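Local coordinates for protein major extracellular endoglucanase (Xanthomonas campestris pv. campestris, PDB 4TUF) that hydrolyses internal beta-1,4-glucosidic linkages of cellulose, lichenin and cereal beta-D-glucans, here as the catalytic domain of a longer secreted enzyme, at residues A[22-27]-A[55-60]; A[48-53]-A[100-105]; A[147-152]-A[189-194]. All coordinates share one frame; numbering follows the deposited sequence.

Contact 1: residues A[22-27]-A[55-60]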
loop_
_atom_site.group_PDB
_atom_site.type_symbol
_atom_site.label_atom_id
_atom_site.label_comp_id
_atom_site.label_asym_id
_atom_site.label_seq_id
_atom_site.Cartn_x
_atom_site.Cartn_y
_atom_site.Cartn_z
ATOM N N VAL A 22 7.154 4.088 1.595
ATOM C CA VAL A 22 7.129 4.141 0.145
ATOM C C VAL A 22 6.822 2.738 -0.382
ATOM O O VAL A 22 7.148 1.744 0.262
ATOM C CB VAL A 22 8.468 4.673 -0.425
ATOM C CG1 VAL A 22 9.601 3.696 -0.146
ATOM C CG2 VAL A 22 8.353 4.963 -1.918
ATOM N N ASN A 23 6.160 2.664 -1.533
ATOM C CA ASN A 23 5.895 1.393 -2.204
ATOM C C ASN A 23 7.068 0.923 -3.061
ATOM O O ASN A 23 7.638 1.704 -3.821
ATOM C CB ASN A 23 4.654 1.509 -3.087
ATOM C CG ASN A 23 3.367 1.549 -2.292
ATOM O OD1 ASN A 23 2.718 0.519 -2.092
ATOM N ND2 ASN A 23 2.988 2.740 -1.832
ATOM N N VAL A 24 7.414 -0.356 -2.942
ATOM C CA VAL A 24 8.486 -0.955 -3.735
ATOM C C VAL A 24 7.938 -2.129 -4.541
ATOM O O VAL A 24 7.764 -3.217 -3.996
ATOM C CB VAL A 24 9.640 -1.454 -2.847
ATOM C CG1 VAL A 24 10.764 -2.011 -3.708
ATOM C CG2 VAL A 24 10.151 -0.334 -1.948
ATOM N N PHE A 25 7.669 -1.929 -5.830
ATOM C CA PHE A 25 7.017 -2.910 -6.695
ATOM C C PHE A 25 7.987 -3.877 -7.361
ATOM O O PHE A 25 9.189 -3.619 -7.416
ATOM C CB PHE A 25 6.217 -2.193 -7.790
ATOM C CG PHE A 25 4.979 -1.514 -7.291
ATOM C CD1 PHE A 25 5.052 -0.286 -6.671
ATOM C CD2 PHE A 25 3.737 -2.108 -7.443
ATOM C CE1 PHE A 25 3.913 0.330 -6.206
ATOM C CE2 PHE A 25 2.597 -1.491 -6.983
ATOM C CZ PHE A 25 2.683 -0.268 -6.365
ATOM N N GLY A 26 7.441 -4.950 -7.922
ATOM C CA GLY A 26 8.213 -5.923 -8.662
ATOM C C GLY A 26 7.754 -7.335 -8.352
ATOM O O GLY A 26 7.496 -8.124 -9.264
ATOM N N PHE A 27 7.631 -7.650 -7.063
ATOM C CA PHE A 27 7.305 -9.007 -6.628
ATOM C C PHE A 27 5.890 -9.434 -7.022
ATOM O O PHE A 27 5.521 -10.596 -6.851
ATOM C CB PHE A 27 7.472 -9.143 -5.109
ATOM C CG PHE A 27 8.903 -9.261 -4.653
ATOM C CD1 PHE A 27 9.624 -10.421 -4.884
ATOM C CD2 PHE A 27 9.521 -8.217 -3.981
ATOM C CE1 PHE A 27 10.936 -10.534 -4.467
ATOM C CE2 PHE A 27 10.833 -8.324 -3.561
ATOM C CZ PHE A 27 11.543 -9.484 -3.804
ATOM N N ASN A 55 11.578 4.898 6.517
ATOM C CA ASN A 55 11.787 3.841 7.497
ATOM C C ASN A 55 10.755 2.736 7.346
ATOM O O ASN A 55 10.656 1.851 8.192
ATOM C CB ASN A 55 11.744 4.404 8.915
ATOM C CG ASN A 55 10.332 4.649 9.406
ATOM O OD1 ASN A 55 9.414 4.883 8.618
ATOM N ND2 ASN A 55 10.152 4.605 10.721
ATOM N N ALA A 56 9.979 2.801 6.270
ATOM C CA ALA A 56 8.901 1.848 6.068
ATOM C C ALA A 56 8.697 1.558 4.591
ATOM O O ALA A 56 8.888 2.427 3.747
ATOM C CB ALA A 56 7.615 2.364 6.690
ATOM N N VAL A 57 8.293 0.331 4.289
ATOM C CA VAL A 57 8.155 -0.119 2.914
ATOM C C VAL A 57 6.894 -0.972 2.748
ATOM O O VAL A 57 6.596 -1.832 3.579
ATOM C CB VAL A 57 9.413 -0.917 2.475
ATOM C CG1 VAL A 57 9.055 -2.048 1.532
ATOM C CG2 VAL A 57 10.439 0.007 1.844
ATOM N N ARG A 58 6.146 -0.713 1.682
ATOM C CA ARG A 58 5.008 -1.543 1.322
ATOM C C ARG A 58 5.406 -2.446 0.154
ATOM O O ARG A 58 5.757 -1.955 -0.915
ATOM C CB ARG A 58 3.804 -0.671 0.961
ATOM C CG ARG A 58 2.493 -1.418 0.724
ATOM C CD ARG A 58 1.366 -0.408 0.550
ATOM N NE ARG A 58 0.052 -1.003 0.307
ATOM C CZ ARG A 58 -0.486 -1.165 -0.899
ATOM N NH1 ARG A 58 0.185 -0.790 -1.982
ATOM N NH2 ARG A 58 -1.693 -1.700 -1.023
ATOM N N LEU A 59 5.361 -3.759 0.370
ATOM C CA LEU A 59 5.809 -4.742 -0.622
ATOM C C LEU A 59 4.675 -5.487 -1.318
ATOM O O LEU A 59 4.136 -6.451 -0.773
ATOM C CB LEU A 59 6.729 -5.776 0.032
ATOM C CG LEU A 59 8.237 -5.559 -0.017
ATOM C CD1 LEU A 59 8.939 -6.812 0.465
ATOM C CD2 LEU A 59 8.679 -5.201 -1.423
ATOM N N PRO A 60 4.307 -5.049 -2.528
ATOM C CA PRO A 60 3.371 -5.859 -3.314
ATOM C C PRO A 60 3.944 -7.239 -3.648
ATOM O O PRO A 60 5.138 -7.366 -3.896
ATOM C CB PRO A 60 3.169 -5.025 -4.587
ATOM C CG PRO A 60 3.469 -3.613 -4.170
ATOM C CD PRO A 60 4.561 -3.731 -3.137
HETATM O O HOH W 1 7.182 -5.905 -4.786
#

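Contact 2: residues A[48-53]-A[100-105]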
loop_
_atom_site.group_PDB
_atom_site.type_symbol
_atom_site.label_atom_id
_atom_site.label_comp_id
_atom_site.label_asym_id
_atom_site.label_seq_id
_atom_site.Cartn_x
_atom_site.Cartn_y
_atom_site.Cartn_z
ATOM N N GLN A 48 19.973 3.060 0.063
ATOM C CA GLN A 48 19.724 4.414 -0.410
ATOM C C GLN A 48 18.374 4.953 0.048
ATOM O O GLN A 48 18.263 6.118 0.418
ATOM C CB GLN A 48 19.794 4.485 -1.932
ATOM C CG GLN A 48 19.747 5.909 -2.445
ATOM C CD GLN A 48 19.787 6.000 -3.948
ATOM O OE1 GLN A 48 19.505 5.027 -4.650
ATOM N NE2 GLN A 48 20.141 7.180 -4.459
ATOM N N MET A 49 17.348 4.111 0.018
ATOM C CA MET A 49 16.011 4.589 0.322
ATOM C C MET A 49 15.860 4.828 1.820
ATOM O O MET A 49 15.041 5.643 2.239
ATOM C CB MET A 49 14.940 3.617 -0.206
ATOM C CG MET A 49 14.699 2.362 0.598
ATOM S SD MET A 49 13.361 1.384 -0.131
ATOM C CE MET A 49 14.217 0.503 -1.434
ATOM N N GLN A 50 16.663 4.152 2.632
ATOM C CA GLN A 50 16.635 4.430 4.061
ATOM C C GLN A 50 17.337 5.751 4.334
ATOM O O GLN A 50 16.928 6.508 5.215
ATOM C CB GLN A 50 17.281 3.305 4.870
ATOM C CG GLN A 50 17.139 3.499 6.372
ATOM C CD GLN A 50 17.721 2.358 7.180
ATOM O OE1 GLN A 50 18.861 1.939 6.964
ATOM N NE2 GLN A 50 16.939 1.849 8.122
ATOM N N GLY A 51 18.389 6.023 3.565
ATOM C CA GLY A 51 19.168 7.238 3.718
ATOM C C GLY A 51 18.411 8.508 3.371
ATOM O O GLY A 51 18.760 9.588 3.844
ATOM N N LEU A 52 17.378 8.383 2.545
ATOM C CA LEU A 52 16.580 9.536 2.147
ATOM C C LEU A 52 15.610 9.922 3.250
ATOM O O LEU A 52 15.074 11.032 3.261
ATOM C CB LEU A 52 15.815 9.252 0.858
ATOM C CG LEU A 52 16.654 9.023 -0.397
ATOM C CD1 LEU A 52 15.781 8.450 -1.498
ATOM C CD2 LEU A 52 17.318 10.309 -0.850
ATOM N N GLY A 53 15.382 8.994 4.173
ATOM C CA GLY A 53 14.515 9.251 5.305
ATOM C C GLY A 53 13.413 8.229 5.497
ATOM O O GLY A 53 12.710 8.268 6.504
ATOM N N ASN A 100 14.594 -5.927 7.603
ATOM C CA ASN A 100 14.534 -6.230 9.025
ATOM C C ASN A 100 15.836 -5.897 9.736
ATOM O O ASN A 100 15.823 -5.342 10.832
ATOM C CB ASN A 100 14.183 -7.703 9.233
ATOM C CG ASN A 100 14.044 -8.068 10.693
ATOM O OD1 ASN A 100 13.026 -7.771 11.324
ATOM N ND2 ASN A 100 15.062 -8.727 11.239
ATOM N N ALA A 101 16.957 -6.233 9.104
ATOM C CA ALA A 101 18.276 -5.979 9.678
ATOM C C ALA A 101 18.595 -4.488 9.730
ATOM O O ALA A 101 19.349 -4.039 10.589
ATOM C CB ALA A 101 19.347 -6.714 8.891
ATOM N N ARG A 102 18.014 -3.724 8.811
ATOM C CA ARG A 102 18.235 -2.281 8.777
ATOM C C ARG A 102 17.248 -1.519 9.658
ATOM O O ARG A 102 17.401 -0.314 9.878
ATOM C CB ARG A 102 18.151 -1.763 7.344
ATOM C CG ARG A 102 19.236 -2.302 6.441
ATOM C CD ARG A 102 19.521 -1.332 5.325
ATOM N NE ARG A 102 20.090 -0.093 5.840
ATOM C CZ ARG A 102 21.390 0.113 6.003
ATOM N NH1 ARG A 102 22.254 -0.841 5.687
ATOM N NH2 ARG A 102 21.827 1.270 6.480
ATOM N N GLY A 103 16.237 -2.225 10.159
ATOM C CA GLY A 103 15.260 -1.625 11.047
ATOM C C GLY A 103 14.183 -0.890 10.279
ATOM O O GLY A 103 13.683 0.140 10.724
ATOM N N MET A 104 13.826 -1.431 9.118
ATOM C CA MET A 104 12.802 -0.834 8.274
ATOM C C MET A 104 11.518 -1.655 8.352
ATOM O O MET A 104 11.542 -2.870 8.159
ATOM C CB MET A 104 13.296 -0.727 6.823
ATOM C CG MET A 104 14.525 0.168 6.658
ATOM S SD MET A 104 15.162 0.310 4.973
ATOM C CE MET A 104 13.722 0.959 4.115
ATOM N N TYR A 105 10.403 -0.985 8.644
ATOM C CA TYR A 105 9.109 -1.647 8.767
ATOM C C TYR A 105 8.624 -2.110 7.403
ATOM O O TYR A 105 8.820 -1.422 6.403
ATOM C CB TYR A 105 8.081 -0.714 9.411
ATOM C CG TYR A 105 8.449 -0.270 10.808
ATOM C CD1 TYR A 105 8.267 -1.114 11.897
ATOM C CD2 TYR A 105 8.985 0.992 11.041
ATOM C CE1 TYR A 105 8.606 -0.716 13.181
ATOM C CE2 TYR A 105 9.332 1.399 12.323
ATOM C CZ TYR A 105 9.139 0.539 13.388
ATOM O OH TYR A 105 9.481 0.933 14.663
#

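Contact 3: residues A[147-152]-A[189-194]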
loop_
_atom_site.group_PDB
_atom_site.type_symbol
_atom_site.label_atom_id
_atom_site.label_comp_id
_atom_site.label_asym_id
_atom_site.label_seq_id
_atom_site.Cartn_x
_atom_site.Cartn_y
_atom_site.Cartn_z
ATOM N N PRO A 147 10.672 -9.453 13.147
ATOM C CA PRO A 147 10.164 -8.393 14.031
ATOM C C PRO A 147 9.676 -7.146 13.312
ATOM O O PRO A 147 8.673 -6.576 13.741
ATOM C CB PRO A 147 11.375 -8.053 14.905
ATOM C CG PRO A 147 12.196 -9.275 14.896
ATOM C CD PRO A 147 12.037 -9.857 13.520
ATOM N N TYR A 148 10.357 -6.731 12.246
ATOM C CA TYR A 148 10.013 -5.474 11.585
ATOM C C TYR A 148 8.965 -5.624 10.485
ATOM O O TYR A 148 8.620 -4.648 9.815
ATOM C CB TYR A 148 11.271 -4.810 11.022
ATOM C CG TYR A 148 12.002 -4.005 12.069
ATOM C CD1 TYR A 148 11.592 -2.716 12.387
ATOM C CD2 TYR A 148 13.082 -4.540 12.761
ATOM C CE1 TYR A 148 12.241 -1.981 13.358
ATOM C CE2 TYR A 148 13.742 -3.808 13.733
ATOM C CZ TYR A 148 13.312 -2.531 14.027
ATOM O OH TYR A 148 13.959 -1.798 14.989
ATOM N N VAL A 149 8.449 -6.835 10.299
ATOM C CA VAL A 149 7.314 -7.009 9.405
ATOM C C VAL A 149 6.046 -6.600 10.146
ATOM O O VAL A 149 5.673 -7.188 11.164
ATOM C CB VAL A 149 7.192 -8.437 8.888
ATOM C CG1 VAL A 149 5.917 -8.593 8.072
ATOM C CG2 VAL A 149 8.392 -8.770 8.047
ATOM N N LEU A 150 5.396 -5.577 9.610
ATOM C CA LEU A 150 4.317 -4.873 10.281
ATOM C C LEU A 150 2.997 -5.636 10.281
ATOM O O LEU A 150 2.267 -5.629 11.271
ATOM C CB LEU A 150 4.124 -3.516 9.610
ATOM C CG LEU A 150 3.782 -2.331 10.498
ATOM C CD1 LEU A 150 4.915 -2.060 11.471
ATOM C CD2 LEU A 150 3.531 -1.134 9.615
ATOM N N GLY A 151 2.686 -6.280 9.160
ATOM C CA GLY A 151 1.400 -6.930 8.996
ATOM C C GLY A 151 1.059 -7.083 7.530
ATOM O O GLY A 151 1.951 -7.117 6.691
ATOM N N LEU A 152 -0.232 -7.157 7.217
ATOM C CA LEU A 152 -0.671 -7.457 5.858
ATOM C C LEU A 152 -1.766 -6.529 5.362
ATOM O O LEU A 152 -2.746 -6.268 6.063
ATOM C CB LEU A 152 -1.161 -8.905 5.767
ATOM C CG LEU A 152 -0.241 -9.888 5.044
ATOM C CD1 LEU A 152 -0.576 -11.322 5.399
ATOM C CD2 LEU A 152 -0.371 -9.680 3.555
ATOM N N PRO A 189 -0.803 -13.285 15.406
ATOM C CA PRO A 189 -1.719 -12.446 16.192
ATOM C C PRO A 189 -1.150 -11.073 16.563
ATOM O O PRO A 189 -1.895 -10.231 17.067
ATOM C CB PRO A 189 -1.977 -13.291 17.446
ATOM C CG PRO A 189 -0.823 -14.222 17.531
ATOM C CD PRO A 189 -0.402 -14.505 16.128
ATOM N N LYS A 190 0.136 -10.850 16.303
ATOM C CA LYS A 190 0.770 -9.565 16.583
ATOM C C LYS A 190 0.919 -8.706 15.324
ATOM O O LYS A 190 1.563 -7.655 15.349
ATOM C CB LYS A 190 2.139 -9.787 17.231
ATOM C CG LYS A 190 2.055 -10.274 18.669
ATOM C CD LYS A 190 3.385 -10.783 19.187
ATOM C CE LYS A 190 4.466 -9.732 19.044
ATOM N NZ LYS A 190 5.747 -10.152 19.689
ATOM N N TRP A 191 0.322 -9.154 14.223
ATOM C CA TRP A 191 0.354 -8.398 12.978
ATOM C C TRP A 191 -0.821 -7.437 12.857
ATOM O O TRP A 191 -1.914 -7.724 13.335
ATOM C CB TRP A 191 0.351 -9.338 11.777
ATOM C CG TRP A 191 1.701 -9.859 11.404
ATOM C CD1 TRP A 191 2.816 -9.895 12.189
ATOM C CD2 TRP A 191 2.081 -10.410 10.139
ATOM N NE1 TRP A 191 3.868 -10.442 11.490
ATOM C CE2 TRP A 191 3.442 -10.765 10.229
ATOM C CE3 TRP A 191 1.402 -10.637 8.937
ATOM C CZ2 TRP A 191 4.135 -11.340 9.163
ATOM C CZ3 TRP A 191 2.093 -11.205 7.879
ATOM C CH2 TRP A 191 3.442 -11.550 7.999
ATOM N N LEU A 192 -0.590 -6.305 12.201
ATOM C CA LEU A 192 -1.669 -5.388 11.863
ATOM C C LEU A 192 -2.371 -5.828 10.582
ATOM O O LEU A 192 -1.761 -6.418 9.686
ATOM C CB LEU A 192 -1.139 -3.965 11.695
ATOM C CG LEU A 192 -0.380 -3.341 12.861
ATOM C CD1 LEU A 192 0.060 -1.940 12.485
ATOM C CD2 LEU A 192 -1.232 -3.319 14.114
ATOM N N ILE A 193 -3.659 -5.528 10.498
ATOM C CA ILE A 193 -4.444 -5.830 9.312
ATOM C C ILE A 193 -4.807 -4.534 8.605
ATOM O O ILE A 193 -5.535 -3.705 9.153
ATOM C CB ILE A 193 -5.721 -6.603 9.675
ATOM C CG1 ILE A 193 -5.373 -7.838 10.513
ATOM C CG2 ILE A 193 -6.485 -7.007 8.422
ATOM C CD1 ILE A 193 -4.585 -8.877 9.752
ATOM N N ALA A 194 -4.283 -4.338 7.401
ATOM C CA ALA A 194 -4.624 -3.135 6.645
ATOM C C ALA A 194 -5.791 -3.413 5.710
ATOM O O ALA A 194 -5.774 -4.385 4.951
ATOM C CB ALA A 194 -3.427 -2.621 5.867
HETATM O O HOH W 2 6.233 -9.207 12.603
#

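Contact 1: residues A[22-27]-A[55-60]
P60 sets its CG over one face of the F25 ring, displaced toward the rim at CD2 and CE2, in a CH-pi contact 3.8 Å from CG to the ring centroid. At the edge of the R58 guanidinium, in its plane, sits OD1 of N23. The F27 ring receives CD2 of L59 at its edge. These groups line the seam between the parallel strands 16-23 and 56-61, the first beta-alpha-beta unit of the TIM barrel of this family 5 glycoside hydrolase.

N23 and R58 pair in register and lie side by side, pointing the same way. R58 sends CG anti to its backbone N (chi1 -173°) and runs extended to NE, alongside the asparagine amide. NH1 then gives a nearly straight hydrogen bond, 2.9 Å to N23 OD1, although the two planes stand 72° apart. N23 ND2 bonds to the carbonyls of Y311 and G277, fixing which way the amide is flipped. Most other R58 partners are acids: NH2 makes salt bridges to D153 and E196 and a hydrogen bond to N156 OD1, and NH1 makes a salt bridge to E278, probably the nucleophile by similarity. N23 thus probably helps to position R58 beside that glutamate.

V57, on the sheet face away from R58, meets CG2 of V24 with its own CG2 at 3.8 Å. The backbones join through R58 N to V22 O and V24 N to R58 O. Past V24 the two chains separate, and a water fills in: it donates to V24 O and to P60 O, the latter at 2.7 Å, and accepts from F27 N at 2.9 Å.

Contact 2: residues A[48-53]-A[100-105]
Q50 and R102 grip each other through both ends of the glutamine amide. R102 NE donates to Q50 OE1 at 2.6 Å, with NH2 adding a weak bond to the same oxygen. In return Q50 NE2 donates to R102 O at 2.8 Å. R102 O lies in the amide plane of Q50, while the NE2 donor stands well above the plane of the R102 carbonyl. The amide and guanidinium planes are turned 69° apart, yet OE1 stays close to the guanidinium plane.

Beneath this polar pair lies M104. Its CG approaches Q50 NE2 at 3.3 Å, and its SD packs on Q50 CB at 3.7 Å. Beyond the sulfur, CE touches CG of M49.

Two features bring these groups together. Q50 holds CG anti to its backbone N (chi1 -174°) and stays extended, reaching across from its helix with the amide at the far end. G103, with positive phi, closes helix 88-102 in a Schellman motif; the chain then turns so that M104 faces Q50, while R102 O is presented to NE2.

The contact thus joins the C-terminal ends of two helices on the outside of the barrel. R102 also leans on I46 and V47 of helix 42-51, while M49 and M104 both pack inward on V57 of strand 56-61.

Contact 3: residues A[147-152]-A[189-194]
V149 opens the contact with CG1, which approaches the six-membered part of the W191 indole obliquely, 3.5 Å from CZ2. A water accepts from W191 NE1 at 2.9 Å; its further link to V149 O is modelled too short to be relied on and remains doubtful.

L150 turns its CB away from segment 189-194, but its O accepts a nearly straight hydrogen bond from L192 N at 3.1 Å, on a lone pair in the carbonyl plane.

At G151 the backbone itself meets the tryptophan: CA rests over one face of the ring, 3.7 Å from CE3. The same G151 CA makes a CA-H...O contact with L192 O at 3.3 Å. This pairing belongs to a beta-alpha-beta unit of the TIM barrel, in which helix 173-187 connects parallel strands 149-153 and 192-195.

L152 donates from N to L192 O at 3.0 Å, and its O receives A194 N at 2.8 Å. Its CD1 comes to the edge of the indole in the ring plane, 3.6 Å from CZ3. Around the leucine and tryptophan close V184 of helix 173-187 and, from helix 129-143, L136 and A140.

In the fold
All three contacts belong to one TIM barrel. Contact 1 joins strands 16-23 and 56-61 and contact 3 joins strands 149-153 and 192-195; both lie in the same sheet, their centres about 15 Å apart, with strand 105-110 between them. Contact 2 joins helices 42-51 and 88-102 in the helical layer around the strands, its centre about 12 Å from contact 1 and about 17 Å from contact 3. Along the chain contacts 1 and 2 interleave, and contact 3 follows both. Y105 bridges them: its backbone probably bonds to N55 and V57, and its ring packs on L150. Contact 1 reaches the catalytic centre, whereas contact 2 lies away from it and contact 3 further round the strand barrel.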